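Local coordinates for Poly(Beta-D-mannuronate) lyase (PDB 7O79), which probably cleaves poly(beta-D-mannuronate), the mannuronate-rich polymer of alginate, as a lyase built on a parallel beta-helix, at residues A42-P47 with A70-V75; G83-G88 with V106-S111; S212-R217 with V233-N238; I361-S366 with Y398-E403. One frame throughout, in Å; residues are numbered along the deposited sequence.

Contact 1 of 4, residues A42-P47 with A70-V75; sequences ASKAKP and APYLVV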
loop_
_atom_site.group_PDB
_atom_site.type_symbol
_atom_site.label_atom_id
_atom_site.label_comp_id
_atom_site.label_asym_id
_atom_site.label_seq_id
_atom_site.Cartn_x
_atom_site.Cartn_y
_atom_site.Cartn_z
ATOM N N ALA A 42 -28.387 4.438 10.511
ATOM C CA ALA A 42 -28.749 4.331 9.107
ATOM C C ALA A 42 -29.175 2.901 8.803
ATOM O O ALA A 42 -29.225 2.031 9.682
ATOM C CB ALA A 42 -27.575 4.759 8.213
ATOM N N SER A 43 -29.481 2.648 7.540
ATOM C CA SER A 43 -29.817 1.304 7.101
ATOM C C SER A 43 -29.037 0.969 5.834
ATOM O O SER A 43 -28.540 1.848 5.117
ATOM C CB SER A 43 -31.324 1.156 6.852
ATOM O OG SER A 43 -31.679 1.830 5.658
ATOM N N LYS A 44 -28.929 -0.331 5.569
ATOM C CA LYS A 44 -28.197 -0.766 4.387
ATOM C C LYS A 44 -28.784 -0.143 3.127
ATOM O O LYS A 44 -28.044 0.326 2.260
ATOM C CB LYS A 44 -28.223 -2.287 4.313
ATOM C CG LYS A 44 -27.596 -2.894 3.084
ATOM C CD LYS A 44 -27.974 -4.365 3.030
ATOM C CE LYS A 44 -27.293 -5.136 4.151
ATOM N NZ LYS A 44 -27.769 -6.553 4.138
ATOM N N ALA A 45 -30.120 -0.093 3.032
ATOM C CA ALA A 45 -30.783 0.451 1.861
ATOM C C ALA A 45 -30.927 1.967 1.905
ATOM O O ALA A 45 -31.118 2.580 0.848
ATOM C CB ALA A 45 -32.165 -0.199 1.679
ATOM N N LYS A 46 -30.839 2.590 3.086
ATOM C CA LYS A 46 -30.947 4.046 3.216
ATOM C C LYS A 46 -29.793 4.577 4.055
ATOM O O LYS A 46 -29.942 4.803 5.267
ATOM C CB LYS A 46 -32.289 4.481 3.818
ATOM C CG LYS A 46 -33.504 4.272 2.933
ATOM C CD LYS A 46 -34.751 4.829 3.629
ATOM C CE LYS A 46 -36.005 4.641 2.803
ATOM N NZ LYS A 46 -37.198 5.205 3.505
ATOM N N PRO A 47 -28.627 4.793 3.439
ATOM C CA PRO A 47 -27.494 5.367 4.170
ATOM C C PRO A 47 -27.821 6.767 4.655
ATOM O O PRO A 47 -28.795 7.401 4.236
ATOM C CB PRO A 47 -26.355 5.397 3.142
ATOM C CG PRO A 47 -26.840 4.567 1.975
ATOM C CD PRO A 47 -28.314 4.499 2.032
ATOM N N ALA A 70 -20.753 3.873 13.029
ATOM C CA ALA A 70 -21.936 3.054 12.793
ATOM C C ALA A 70 -22.006 2.749 11.300
ATOM O O ALA A 70 -21.385 3.455 10.492
ATOM C CB ALA A 70 -23.216 3.759 13.279
ATOM N N PRO A 71 -22.693 1.678 10.903
ATOM C CA PRO A 71 -22.619 1.242 9.502
ATOM C C PRO A 71 -23.463 2.101 8.571
ATOM O O PRO A 71 -24.374 2.821 8.987
ATOM C CB PRO A 71 -23.146 -0.197 9.545
ATOM C CG PRO A 71 -24.079 -0.214 10.715
ATOM C CD PRO A 71 -23.438 0.715 11.739
ATOM N N TYR A 72 -23.117 2.004 7.281
ATOM C CA TYR A 72 -23.863 2.632 6.175
ATOM C C TYR A 72 -23.889 4.152 6.273
ATOM O O TYR A 72 -24.920 4.786 6.025
ATOM C CB TYR A 72 -25.285 2.077 6.059
ATOM C CG TYR A 72 -25.378 0.601 6.332
ATOM C CD1 TYR A 72 -24.708 -0.314 5.516
ATOM C CD2 TYR A 72 -26.136 0.114 7.384
ATOM C CE1 TYR A 72 -24.784 -1.675 5.755
ATOM C CE2 TYR A 72 -26.226 -1.247 7.631
ATOM C CZ TYR A 72 -25.547 -2.135 6.807
ATOM O OH TYR A 72 -25.634 -3.482 7.050
ATOM N N LEU A 73 -22.735 4.745 6.576
ATOM C CA LEU A 73 -22.588 6.188 6.667
ATOM C C LEU A 73 -21.650 6.691 5.579
ATOM O O LEU A 73 -20.612 6.083 5.308
ATOM C CB LEU A 73 -22.061 6.605 8.042
ATOM C CG LEU A 73 -22.919 6.181 9.235
ATOM C CD1 LEU A 73 -22.327 6.710 10.529
ATOM C CD2 LEU A 73 -24.346 6.688 9.035
ATOM N N VAL A 74 -22.017 7.813 4.972
ATOM C CA VAL A 74 -21.278 8.404 3.870
ATOM C C VAL A 74 -20.863 9.809 4.274
ATOM O O VAL A 74 -21.665 10.564 4.836
ATOM C CB VAL A 74 -22.126 8.442 2.581
ATOM C CG1 VAL A 74 -21.344 9.078 1.427
ATOM C CG2 VAL A 74 -22.634 7.041 2.224
ATOM N N VAL A 75 -19.616 10.166 3.973
ATOM C CA VAL A 75 -19.098 11.505 4.205
ATOM C C VAL A 75 -18.547 12.011 2.885
ATOM O O VAL A 75 -17.780 11.303 2.226
ATOM C CB VAL A 75 -18.016 11.527 5.302
ATOM C CG1 VAL A 75 -17.286 12.862 5.299
ATOM C CG2 VAL A 75 -18.639 11.246 6.676
HETATM O O HOH W 1 -25.844 3.338 11.160
#

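Contact 2 of 4, residues G83-G88 with V106-S111; sequences GSLKKG and VDFNPS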
loop_
_atom_site.group_PDB
_atom_site.type_symbol
_atom_site.label_atom_id
_atom_site.label_comp_id
_atom_site.label_asym_id
_atom_site.label_seq_id
_atom_site.Cartn_x
_atom_site.Cartn_y
_atom_site.Cartn_z
ATOM N N GLY A 83 -4.701 22.491 10.451
ATOM C CA GLY A 83 -4.984 21.772 11.676
ATOM C C GLY A 83 -3.995 20.646 11.839
ATOM O O GLY A 83 -3.154 20.403 10.974
ATOM N N SER A 84 -4.094 19.961 12.968
ATOM C CA SER A 84 -3.200 18.843 13.242
ATOM C C SER A 84 -3.792 18.088 14.416
ATOM O O SER A 84 -4.799 18.500 14.988
ATOM C CB SER A 84 -1.774 19.304 13.546
ATOM O OG SER A 84 -1.733 20.030 14.756
ATOM N N LEU A 85 -3.168 16.975 14.767
ATOM C CA LEU A 85 -3.598 16.153 15.877
ATOM C C LEU A 85 -2.383 15.844 16.728
ATOM O O LEU A 85 -1.249 16.194 16.390
ATOM C CB LEU A 85 -4.253 14.844 15.407
ATOM C CG LEU A 85 -5.429 14.954 14.436
ATOM C CD1 LEU A 85 -5.844 13.550 13.978
ATOM C CD2 LEU A 85 -6.614 15.723 15.051
ATOM N N LYS A 86 -2.623 15.140 17.823
ATOM C CA LYS A 86 -1.552 14.700 18.684
ATOM C C LYS A 86 -1.385 13.194 18.672
ATOM O O LYS A 86 -0.325 12.701 19.073
ATOM C CB LYS A 86 -1.800 15.198 20.115
ATOM C CG LYS A 86 -1.734 16.716 20.235
ATOM N N LYS A 87 -2.375 12.460 18.171
ATOM C CA LYS A 87 -2.345 11.006 18.150
ATOM C C LYS A 87 -3.494 10.524 17.269
ATOM O O LYS A 87 -4.340 11.311 16.831
ATOM C CB LYS A 87 -2.467 10.436 19.562
ATOM C CG LYS A 87 -3.595 11.060 20.379
ATOM N N GLY A 88 -3.508 9.228 17.005
ATOM C CA GLY A 88 -4.681 8.588 16.426
ATOM C C GLY A 88 -4.668 8.621 14.911
ATOM O O GLY A 88 -3.722 8.159 14.289
ATOM N N VAL A 106 -4.886 18.346 3.556
ATOM C CA VAL A 106 -3.837 19.186 2.976
ATOM C C VAL A 106 -2.927 19.677 4.094
ATOM O O VAL A 106 -3.390 20.354 5.017
ATOM C CB VAL A 106 -4.431 20.367 2.187
ATOM C CG1 VAL A 106 -3.334 21.322 1.707
ATOM C CG2 VAL A 106 -5.264 19.867 1.011
ATOM N N ASP A 107 -1.635 19.333 4.012
ATOM C CA ASP A 107 -0.612 19.733 4.988
ATOM C C ASP A 107 -1.094 19.748 6.437
ATOM O O ASP A 107 -0.748 20.647 7.208
ATOM C CB ASP A 107 -0.035 21.108 4.639
ATOM C CG ASP A 107 0.504 21.168 3.243
ATOM O OD1 ASP A 107 1.109 20.166 2.809
ATOM O OD2 ASP A 107 0.323 22.207 2.566
ATOM N N PHE A 108 -1.867 18.733 6.819
ATOM C CA PHE A 108 -2.512 18.658 8.131
ATOM C C PHE A 108 -1.546 18.138 9.198
ATOM O O PHE A 108 -1.814 17.162 9.905
ATOM C CB PHE A 108 -3.747 17.776 8.023
ATOM C CG PHE A 108 -4.804 18.061 9.053
ATOM C CD1 PHE A 108 -5.630 19.167 8.945
ATOM C CD2 PHE A 108 -4.993 17.183 10.113
ATOM C CE1 PHE A 108 -6.626 19.413 9.888
ATOM C CE2 PHE A 108 -5.982 17.413 11.072
ATOM C CZ PHE A 108 -6.806 18.537 10.959
ATOM N N ASN A 109 -0.423 18.857 9.343
ATOM C CA ASN A 109 0.774 18.351 9.994
ATOM C C ASN A 109 1.023 18.966 11.372
ATOM O O ASN A 109 0.750 20.146 11.602
ATOM C CB ASN A 109 2.001 18.588 9.105
ATOM C CG ASN A 109 1.916 17.828 7.795
ATOM O OD1 ASN A 109 1.518 16.660 7.780
ATOM N ND2 ASN A 109 2.317 18.467 6.698
ATOM N N PRO A 110 1.557 18.183 12.298
ATOM C CA PRO A 110 1.953 18.710 13.606
ATOM C C PRO A 110 3.317 19.382 13.483
ATOM O O PRO A 110 3.918 19.415 12.408
ATOM C CB PRO A 110 2.023 17.452 14.463
ATOM C CG PRO A 110 2.564 16.426 13.484
ATOM C CD PRO A 110 1.966 16.774 12.139
ATOM N N SER A 111 3.813 19.915 14.607
ATOM C CA SER A 111 5.094 20.612 14.527
ATOM C C SER A 111 6.279 19.650 14.614
ATOM O O SER A 111 7.294 19.871 13.949
ATOM C CB SER A 111 5.194 21.706 15.597
ATOM O OG SER A 111 5.036 21.172 16.891
HETATM O O HOH W 2 -0.878 22.003 10.460
#

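Contact 3 of 4, residues S212-R217 with V233-N238; sequences SLKSNR and VGRSGN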
loop_
_atom_site.group_PDB
_atom_site.type_symbol
_atom_site.label_atom_id
_atom_site.label_comp_id
_atom_site.label_asym_id
_atom_site.label_seq_id
_atom_site.Cartn_x
_atom_site.Cartn_y
_atom_site.Cartn_z
ATOM N N SER A 212 3.008 -1.113 1.657
ATOM C CA SER A 212 3.565 -2.190 2.467
ATOM C C SER A 212 2.437 -3.159 2.785
ATOM O O SER A 212 1.592 -2.883 3.643
ATOM C CB SER A 212 4.226 -1.644 3.730
ATOM O OG SER A 212 4.803 -2.682 4.502
ATOM N N LEU A 213 2.427 -4.297 2.093
ATOM C CA LEU A 213 1.504 -5.383 2.397
ATOM C C LEU A 213 2.097 -6.262 3.495
ATOM O O LEU A 213 3.196 -6.797 3.344
ATOM C CB LEU A 213 1.198 -6.210 1.150
ATOM C CG LEU A 213 0.789 -5.411 -0.097
ATOM C CD1 LEU A 213 0.428 -6.348 -1.246
ATOM C CD2 LEU A 213 -0.390 -4.505 0.246
ATOM N N LYS A 214 1.359 -6.418 4.586
ATOM C CA LYS A 214 1.730 -7.270 5.711
ATOM C C LYS A 214 0.557 -8.160 6.094
ATOM O O LYS A 214 0.161 -8.243 7.259
ATOM C CB LYS A 214 2.173 -6.419 6.896
ATOM C CG LYS A 214 3.523 -5.726 6.690
ATOM C CD LYS A 214 3.918 -4.929 7.937
ATOM C CE LYS A 214 5.402 -4.534 7.888
ATOM N NZ LYS A 214 5.756 -3.509 8.919
ATOM N N SER A 215 -0.039 -8.807 5.094
ATOM C CA SER A 215 -1.252 -9.616 5.236
ATOM C C SER A 215 -1.475 -10.311 3.896
ATOM O O SER A 215 -0.745 -10.060 2.929
ATOM C CB SER A 215 -2.477 -8.776 5.615
ATOM O OG SER A 215 -2.625 -7.676 4.723
ATOM N N ASN A 216 -2.527 -11.144 3.827
ATOM C CA ASN A 216 -2.842 -11.929 2.630
ATOM C C ASN A 216 -3.988 -11.346 1.808
ATOM O O ASN A 216 -4.812 -10.565 2.290
ATOM C CB ASN A 216 -3.225 -13.385 2.969
ATOM C CG ASN A 216 -2.151 -14.125 3.722
ATOM O OD1 ASN A 216 -1.034 -13.636 3.884
ATOM N ND2 ASN A 216 -2.466 -15.339 4.146
ATOM N N ARG A 217 -4.024 -11.778 0.537
ATOM C CA ARG A 217 -5.167 -11.631 -0.380
ATOM C C ARG A 217 -5.525 -10.185 -0.675
ATOM O O ARG A 217 -6.689 -9.848 -0.882
ATOM C CB ARG A 217 -6.392 -12.398 0.104
ATOM C CG ARG A 217 -6.073 -13.753 0.622
ATOM C CD ARG A 217 -6.301 -14.758 -0.478
ATOM N NE ARG A 217 -5.858 -16.093 -0.095
ATOM C CZ ARG A 217 -5.681 -17.099 -0.947
ATOM N NH1 ARG A 217 -5.899 -16.924 -2.247
ATOM N NH2 ARG A 217 -5.279 -18.282 -0.496
ATOM N N VAL A 233 5.620 -3.009 -2.106
ATOM C CA VAL A 233 6.290 -4.083 -1.377
ATOM C C VAL A 233 5.262 -5.002 -0.718
ATOM O O VAL A 233 4.417 -4.547 0.065
ATOM C CB VAL A 233 7.276 -3.526 -0.333
ATOM C CG1 VAL A 233 7.892 -4.648 0.479
ATOM C CG2 VAL A 233 8.370 -2.727 -1.018
ATOM N N GLY A 234 5.329 -6.292 -1.051
ATOM C CA GLY A 234 4.780 -7.334 -0.197
ATOM C C GLY A 234 5.786 -7.702 0.887
ATOM O O GLY A 234 6.683 -8.513 0.663
ATOM N N ARG A 235 5.688 -7.071 2.055
ATOM C CA ARG A 235 6.667 -7.308 3.122
ATOM C C ARG A 235 6.397 -8.608 3.874
ATOM O O ARG A 235 7.332 -9.356 4.187
ATOM C CB ARG A 235 6.661 -6.135 4.102
ATOM C CG ARG A 235 7.519 -6.352 5.351
ATOM C CD ARG A 235 9.001 -6.575 5.034
ATOM N NE ARG A 235 9.767 -6.788 6.255
ATOM C CZ ARG A 235 9.889 -7.956 6.886
ATOM N NH1 ARG A 235 9.344 -9.068 6.374
ATOM N NH2 ARG A 235 10.597 -8.019 8.018
ATOM N N SER A 236 5.134 -8.858 4.209
ATOM C CA SER A 236 4.710 -10.056 4.920
ATOM C C SER A 236 3.462 -10.591 4.239
ATOM O O SER A 236 2.838 -9.909 3.415
ATOM C CB SER A 236 4.436 -9.770 6.406
ATOM O OG SER A 236 5.659 -9.617 7.089
ATOM N N GLY A 237 3.100 -11.828 4.580
ATOM C CA GLY A 237 1.889 -12.416 4.041
ATOM C C GLY A 237 2.086 -13.097 2.704
ATOM O O GLY A 237 3.188 -13.179 2.145
ATOM N N ASN A 238 0.966 -13.603 2.187
ATOM C CA ASN A 238 0.947 -14.546 1.083
ATOM C C ASN A 238 -0.258 -14.278 0.184
ATOM O O ASN A 238 -1.229 -13.643 0.587
ATOM C CB ASN A 238 0.939 -16.009 1.583
ATOM C CG ASN A 238 2.092 -16.315 2.544
ATOM O OD1 ASN A 238 3.247 -16.387 2.122
ATOM N ND2 ASN A 238 1.788 -16.478 3.830
#

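Contact 4 of 4, residues I361-S366 with Y398-E403; sequences IISTKS and YDNGAE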
loop_
_atom_site.group_PDB
_atom_site.type_symbol
_atom_site.label_atom_id
_atom_site.label_comp_id
_atom_site.label_asym_id
_atom_site.label_seq_id
_atom_site.Cartn_x
_atom_site.Cartn_y
_atom_site.Cartn_z
ATOM N N ILE A 361 9.682 -8.238 -20.203
ATOM C CA ILE A 361 10.554 -7.379 -21.003
ATOM C C ILE A 361 11.418 -6.577 -20.041
ATOM O O ILE A 361 10.899 -6.046 -19.052
ATOM C CB ILE A 361 9.740 -6.444 -21.916
ATOM C CG1 ILE A 361 9.151 -7.230 -23.085
ATOM C CG2 ILE A 361 10.605 -5.251 -22.396
ATOM C CD1 ILE A 361 8.308 -6.380 -24.004
ATOM N N ILE A 362 12.735 -6.507 -20.314
ATOM C CA ILE A 362 13.698 -5.899 -19.397
ATOM C C ILE A 362 14.752 -5.103 -20.164
ATOM O O ILE A 362 15.261 -5.548 -21.202
ATOM C CB ILE A 362 14.422 -6.943 -18.517
ATOM C CG1 ILE A 362 13.453 -7.899 -17.810
ATOM C CG2 ILE A 362 15.312 -6.262 -17.489
ATOM C CD1 ILE A 362 14.021 -9.304 -17.669
ATOM N N SER A 363 15.116 -3.947 -19.615
ATOM C CA SER A 363 16.365 -3.279 -19.960
ATOM C C SER A 363 16.880 -2.566 -18.719
ATOM O O SER A 363 16.096 -2.137 -17.870
ATOM C CB SER A 363 16.177 -2.322 -21.150
ATOM O OG SER A 363 15.731 -1.043 -20.733
ATOM N N THR A 364 18.217 -2.503 -18.592
ATOM C CA THR A 364 18.900 -1.913 -17.454
ATOM C C THR A 364 19.875 -0.857 -17.955
ATOM O O THR A 364 20.407 -0.965 -19.061
ATOM C CB THR A 364 19.673 -2.968 -16.599
ATOM O OG1 THR A 364 20.857 -3.412 -17.291
ATOM C CG2 THR A 364 18.798 -4.172 -16.237
ATOM N N LYS A 365 20.107 0.159 -17.119
ATOM C CA LYS A 365 21.014 1.248 -17.486
ATOM C C LYS A 365 22.444 0.754 -17.695
ATOM O O LYS A 365 23.165 1.259 -18.566
ATOM C CB LYS A 365 20.994 2.335 -16.411
ATOM C CG LYS A 365 19.716 3.147 -16.369
ATOM C CD LYS A 365 19.794 4.235 -15.312
ATOM C CE LYS A 365 18.614 5.213 -15.410
ATOM N NZ LYS A 365 17.389 4.690 -14.728
ATOM N N SER A 366 22.883 -0.203 -16.885
ATOM C CA SER A 366 24.224 -0.769 -16.992
ATOM C C SER A 366 24.381 -1.719 -18.175
ATOM O O SER A 366 25.512 -2.011 -18.575
ATOM C CB SER A 366 24.551 -1.537 -15.714
ATOM O OG SER A 366 23.711 -2.676 -15.614
ATOM N N TYR A 398 16.282 -6.035 -23.949
ATOM C CA TYR A 398 16.603 -5.064 -24.984
ATOM C C TYR A 398 17.885 -4.312 -24.684
ATOM O O TYR A 398 18.261 -4.119 -23.529
ATOM C CB TYR A 398 15.483 -4.041 -25.150
ATOM C CG TYR A 398 14.262 -4.565 -25.856
ATOM C CD1 TYR A 398 13.337 -5.354 -25.197
ATOM C CD2 TYR A 398 14.048 -4.288 -27.198
ATOM C CE1 TYR A 398 12.211 -5.827 -25.850
ATOM C CE2 TYR A 398 12.930 -4.763 -27.863
ATOM C CZ TYR A 398 12.018 -5.532 -27.189
ATOM O OH TYR A 398 10.899 -5.994 -27.847
ATOM N N ASP A 399 18.551 -3.871 -25.752
ATOM C CA ASP A 399 19.586 -2.857 -25.628
ATOM C C ASP A 399 18.935 -1.619 -25.024
ATOM O O ASP A 399 17.923 -1.132 -25.532
ATOM C CB ASP A 399 20.195 -2.554 -27.009
ATOM C CG ASP A 399 21.281 -1.498 -26.968
ATOM O OD1 ASP A 399 21.449 -0.787 -25.951
ATOM O OD2 ASP A 399 21.995 -1.375 -27.977
ATOM N N ASN A 400 19.478 -1.134 -23.905
ATOM C CA ASN A 400 18.891 0.048 -23.290
ATOM C C ASN A 400 18.992 1.287 -24.167
ATOM O O ASN A 400 18.228 2.235 -23.962
ATOM C CB ASN A 400 19.527 0.300 -21.933
ATOM C CG ASN A 400 18.626 1.085 -21.023
ATOM O OD1 ASN A 400 17.566 0.614 -20.641
ATOM N ND2 ASN A 400 19.075 2.270 -20.616
ATOM N N GLY A 401 19.899 1.304 -25.130
ATOM C CA GLY A 401 19.974 2.404 -26.067
ATOM C C GLY A 401 19.123 2.217 -27.300
ATOM O O GLY A 401 19.175 3.061 -28.202
ATOM N N ALA A 402 18.348 1.119 -27.374
ATOM C CA ALA A 402 17.496 0.833 -28.529
ATOM C C ALA A 402 16.195 0.130 -28.115
ATOM O O ALA A 402 15.804 -0.863 -28.737
ATOM C CB ALA A 402 18.250 -0.022 -29.558
ATOM N N GLU A 403 15.523 0.629 -27.072
ATOM C CA GLU A 403 14.328 0.070 -26.433
ATOM C C GLU A 403 13.111 -0.037 -27.354
ATOM O O GLU A 403 13.082 0.583 -28.427
ATOM C CB GLU A 403 13.994 0.893 -25.181
ATOM C CG GLU A 403 14.774 0.482 -23.927
ATOM C CD GLU A 403 14.810 1.571 -22.853
ATOM O OE1 GLU A 403 15.925 2.015 -22.522
ATOM O OE2 GLU A 403 13.753 2.070 -22.409
HETATM O O HOH W 3 19.691 -3.630 -21.191
#

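Contact 1 of 4, residues A42-P47 with A70-V75
The Tyr72 side chain lies against Ser43 and Lys44 from its first carbon to its hydroxyl. Its CB is 3.4 Å from Ser43 O and also faces Ala42 CB. CG stands beside the backbone N (chi1 -38°), and the ring beyond it has the Lys44 backbone over one face. Tyr72 CD2 is 3.4 Å from Lys44 N, and Lys44 CA stands 3.5 Å from the ring centroid, only 4° off the normal, which is a CH-pi contact over the centre. Farther out, Tyr72 CZ meets Lys44 CB at 3.7 Å, and Tyr72 OH is 3.7 Å from Lys44 CE. The opposite face carries Pro71 CB near its rim. An alanine here would probably leave the Lys44 backbone without its aromatic floor and open a gap between Lys44 and Pro71. A water joins the two backbones near Ala42, accepting from Ala42 N (2.8 Å) and donating to Pro71 O (2.7 Å). An ST motif, Ser43 OG accepting from Lys46 N, and the Ser43 N to Lys46 O bond help to close the 43-46 turn. The contact thus packs a surface turn between strands 35-38 and 48-52 onto the residues leading into strand 73-83, where the Tyr72 and Val74 backbones bond to Ile48.

Contact 2 of 4, residues G83-G88 with V106-S111
Gly83 and Phe108 meet as a peptide laid on an aromatic face, a contact between two loops that leave adjacent, parallel-paired strands of the beta-helix, 73-83 and 99-106. The evidence lies in the ring geometry: Gly83 C sits 3.4 Å above the ring plane, over its centre, while Ser84 N is on the same face but displaced toward the rim. Phe108 CG is anti to its backbone N (chi1 -155°), 3.4 Å from Gly83 O, and the ring continues from there across the peptide. At the ring edge, Leu85 CG is 4.2 Å from Phe108 CE2. A glycine suits position 83, since a CB there would fall 2.6 Å from Phe108 CE1.

Phe108 is the centre of an inverse gamma turn, closed by a weak bond from Asn109 N to Asp107 O. Just beyond it, Ser84 CB approaches Asn109 O to 3.3 Å. One water donates to both Gly83 O (2.8 Å) and Asn109 O (2.7 Å), tying the loops where they have no direct hydrogen bond. The Asn109 carboxamide is engaged elsewhere, with Gly136 O and Asn138 N. The Phe108 side chain also touches Val90 and Trp119, and an alanine at Phe108 would probably leave the Gly83-Ser84 peptide and these two side chains without a common packing partner.

The chemistry is therefore divided: the ring packs on the Gly83-Ser84 peptide by face contact, helped by a CA-H...O contact from Phe108 CA to Gly83 O, while the hydrogen-bonded link between the loops passes through the water that donates to both carbonyls.

Contact 3 of 4, residues S212-R217 with V233-N238
Leu213 and its partners Val233 and Ser236 form the close-packed heart of this parallel strand pair. Leu213 N donates to Val233 O at 2.9 Å and 174°, while Leu213 O receives Ser236 N at 3.0 Å, also nearly straight, together with a weak, bent bond from Arg235 N. The register shifts by one here, a beta bulge: Leu213 pairs with Gly234 but Lys214 with Ser236, leaving Arg235 as the additional residue. Past the strands the fit stays tight. Asn216 OD1 accepts from Asn238 N at 2.6 Å, the donor sitting well above the carboxamide plane. Gly237 has no room for a side chain, since a CB would fall 2.2 Å from Ser215 O.

The looser, partly exposed side belongs to Lys214 and Arg235. Their aliphatic parts cross obliquely, with Lys214 CE 3.8 Å from Arg235 CG, but their polar ends diverge, Lys214 NZ and Arg235 NE being 5.8 Å apart. The guanidinium of Arg235 instead bonds to Arg311 O and makes a cation-pi contact with Tyr312.

Asn216 and Asn238 hold equivalent places in successive coils, and both ND2 atoms reach Glu185 O. Strands 209-214 and 230-236 thus sit side by side in one parallel face of the beta-helix, flanked by strand 175-177, bonded through Ser212 and Lys214, and by strand 255-260, which Val233 touches.

Contact 4 of 4, residues I361-S366 with Y398-E403
Ser363 and Asn400 face each other with their polar ends meeting, while Ile361 and Tyr398 cross at a slant beside them. Ser363 OG donates to Asn400 OD1 at 2.5 Å, a very short distance whose exact value is best read with caution. Asn400 CG is anti to its backbone N (chi1 -156°), which places CG toward the end of strand 356-364, 3.4 Å from Thr364 O. Asn400 CB rests 3.3 Å from the same Thr364 O, and ND2 turns to Asn327 OD1. Ile361 CG2 comes obliquely to the Tyr398 ring, 3.9 Å from Tyr398 CE1.

Between these two pairs the backbones join. Tyr398 N donates to Ile362 O at 3.0 Å and 155°, and just beyond this bond a water links the chains, accepting from Thr364 N (3.2 Å) and donating to Tyr398 O (2.8 Å). The chain then reverses in a type I turn from Asp399 to Ala402, with an Asx turn in which Asp399 OD1 accepts from Gly401 N. This returns Glu403 toward Ser363, its CD 3.5 Å from Ser363 OG.

Ser363 OG works in both directions: it accepts from Asn327 N and, as far as the very short distance can be trusted, probably donates to Asn400 OD1. Together with the Asn400 ND2 bond, Asn327 thus helps fix both polar groups, so that the buried hydroxyl and the carboxamide are tied to the preceding coil.

In the fold
Read from the N terminus, the four contacts follow in series, each closed before the next opens, so none nests in or crosses another. Contact 1 closes a loop holding strands 48-52, 58-62 and 65-68, and contact 2 opens at the far end of the strand that contact 1 enters. Contact 2 spans strands 89-93 and 99-106. Contact 3, about 9 Å from the chain centre, joins neighbouring coils midway along the beta-helix around strand 219-226. Contact 4 ends the series, bringing the segment after strand 391-397 back to strand 356-364. Contacts 1 and 4 lie on opposite sides of the chain centre, their own centres about 52 Å apart.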